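PDB 6LB7: calcium uptake protein 2, mitochondrial, which binds calcium through an EF-hand and probably helps regulate calcium uptake into mitochondria. Local coordinates for residues 235-241 / 287-291. Numbering follows the deposited sequence.
Sequences ESISLDE and SNNIL
Glu235 and Asn289 bring their CA atoms to 5.9 Å, and Glu241 and Ser287 theirs to 6.3 Å, where the loop into helix 239-249 and its first turn run past the start of helix 288-298. Ser238 and Glu241 form a capping box at the start of helix 239-249. Glu241 N donates to Ser238 OG, and Ser238 N returns a bond to Glu241 OE1. That same OE1 takes a nearly straight bond (172°) from Asn289 ND2 at 2.8 Å, tying the box to the second helix. The two donors reach OE1 from opposite faces of the carboxylate, whose plane stands 86° from the Asn289 amide. ND2 also donates to Glu235 O, from above that carbonyl's plane. Asn289 CG sits between its backbone N and carbonyl carbon (chi1 49°), turning OD1 toward Ser287 OG, from which it accepts at 2.6 Å in the carbonyl plane. With an alanine here, Glu235 O and the Glu241 carboxylate would probably lose a donor, and Ser287 OG its acceptor. Ile237 CG1 covers one face of the Asn289 amide, 3.6 Å from ND2, and packs on Ile290 CG1 at 3.9 Å; Phe207 of helix 204-211 touches both isoleucines. Water 1 links Glu241 O to Ser287 N.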
loop_
_atom_site.group_PDB
_atom_site.type_symbol
_atom_site.label_atom_id
_atom_site.label_comp_id
_atom_site.label_asym_id
_atom_site.label_seq_id
_atom_site.Cartn_x
_atom_site.Cartn_y
_atom_site.Cartn_z
ATOM N N GLU B 235 9.158 32.089 15.416
ATOM C CA GLU B 235 7.751 32.255 15.072
ATOM C C GLU B 235 6.950 31.070 15.610
ATOM O O GLU B 235 7.109 29.933 15.151
ATOM C CB GLU B 235 7.591 32.391 13.561
ATOM C CG GLU B 235 6.212 32.028 13.024
ATOM C CD GLU B 235 5.198 33.141 13.192
ATOM O OE1 GLU B 235 3.983 32.844 13.163
ATOM O OE2 GLU B 235 5.613 34.312 13.355
ATOM N N SER B 236 6.071 31.339 16.571
ATOM C CA SER B 236 5.226 30.300 17.128
ATOM C C SER B 236 4.269 29.757 16.058
ATOM O O SER B 236 4.031 30.382 15.022
ATOM C CB SER B 236 4.468 30.857 18.322
ATOM O OG SER B 236 3.642 31.926 17.906
ATOM N N ILE B 237 3.728 28.567 16.317
ATOM C CA ILE B 237 3.004 27.783 15.324
ATOM C C ILE B 237 1.506 27.971 15.527
ATOM O O ILE B 237 1.002 27.842 16.653
ATOM C CB ILE B 237 3.393 26.297 15.428
ATOM C CG1 ILE B 237 4.853 26.108 14.993
ATOM C CG2 ILE B 237 2.422 25.424 14.648
ATOM C CD1 ILE B 237 5.633 25.159 15.871
ATOM N N SER B 238 0.792 28.255 14.445
ATOM C CA SER B 238 -0.655 28.403 14.511
ATOM C C SER B 238 -1.360 27.048 14.452
ATOM O O SER B 238 -0.794 26.023 14.047
ATOM C CB SER B 238 -1.166 29.277 13.360
ATOM O OG SER B 238 -1.094 28.580 12.119
ATOM N N LEU B 239 -2.639 27.064 14.817
ATOM C CA LEU B 239 -3.447 25.857 14.680
ATOM C C LEU B 239 -3.453 25.357 13.232
ATOM O O LEU B 239 -3.309 24.152 12.973
ATOM C CB LEU B 239 -4.869 26.132 15.164
ATOM C CG LEU B 239 -5.871 24.983 15.109
ATOM C CD1 LEU B 239 -5.371 23.810 15.955
ATOM C CD2 LEU B 239 -7.221 25.469 15.612
ATOM N N ASP B 240 -3.627 26.267 12.271
ATOM C CA ASP B 240 -3.659 25.847 10.872
ATOM C C ASP B 240 -2.335 25.221 10.450
ATOM O O ASP B 240 -2.323 24.228 9.718
ATOM C CB ASP B 240 -3.996 27.030 9.952
ATOM C CG ASP B 240 -5.488 27.346 9.934
ATOM O OD1 ASP B 240 -6.277 26.451 10.295
ATOM O OD2 ASP B 240 -5.868 28.485 9.568
ATOM N N GLU B 241 -1.212 25.802 10.876
ATOM C CA GLU B 241 0.078 25.202 10.560
ATOM C C GLU B 241 0.218 23.841 11.231
ATOM O O GLU B 241 0.784 22.907 10.649
ATOM C CB GLU B 241 1.217 26.143 10.975
ATOM C CG GLU B 241 1.233 27.446 10.169
ATOM C CD GLU B 241 2.185 28.516 10.722
ATOM O OE1 GLU B 241 2.548 28.470 11.924
ATOM O OE2 GLU B 241 2.556 29.419 9.945
ATOM N N SER B 287 4.844 24.924 6.858
ATOM C CA SER B 287 5.335 26.249 7.222
ATOM C C SER B 287 6.774 26.205 7.731
ATOM O O SER B 287 7.245 25.193 8.268
ATOM C CB SER B 287 4.446 26.870 8.293
ATOM O OG SER B 287 4.428 26.046 9.456
ATOM N N ASN B 288 7.451 27.358 7.601
ATOM C CA ASN B 288 8.880 27.466 7.892
ATOM C C ASN B 288 9.193 27.223 9.359
ATOM O O ASN B 288 10.225 26.629 9.682
ATOM C CB ASN B 288 9.386 28.851 7.492
ATOM C CG ASN B 288 9.395 29.057 5.998
ATOM O OD1 ASN B 288 9.758 28.159 5.242
ATOM N ND2 ASN B 288 9.002 30.247 5.561
ATOM N N ASN B 289 8.355 27.726 10.272
ATOM C CA ASN B 289 8.613 27.447 11.684
ATOM C C ASN B 289 8.608 25.943 11.966
ATOM O O ASN B 289 9.407 25.459 12.781
ATOM C CB ASN B 289 7.605 28.198 12.586
ATOM C CG ASN B 289 6.135 28.015 12.156
ATOM O OD1 ASN B 289 5.794 27.160 11.328
ATOM N ND2 ASN B 289 5.255 28.837 12.735
ATOM N N ILE B 290 7.747 25.183 11.280
ATOM C CA ILE B 290 7.703 23.737 11.495
ATOM C C ILE B 290 8.872 23.047 10.798
ATOM O O ILE B 290 9.536 22.181 11.388
ATOM C CB ILE B 290 6.347 23.158 11.049
ATOM C CG1 ILE B 290 5.276 23.435 12.120
ATOM C CG2 ILE B 290 6.442 21.623 10.877
ATOM C CD1 ILE B 290 3.899 23.043 11.711
ATOM N N LEU B 291 9.147 23.417 9.542
ATOM C CA LEU B 291 10.337 22.889 8.867
ATOM C C LEU B 291 11.582 23.146 9.699
ATOM O O LEU B 291 12.431 22.262 9.866
ATOM C CB LEU B 291 10.512 23.524 7.486
ATOM C CG LEU B 291 9.485 23.225 6.399
ATOM C CD1 LEU B 291 9.711 24.131 5.207
ATOM C CD2 LEU B 291 9.539 21.769 5.981
HETATM O O HOH W 1 2.462 23.794 8.377
#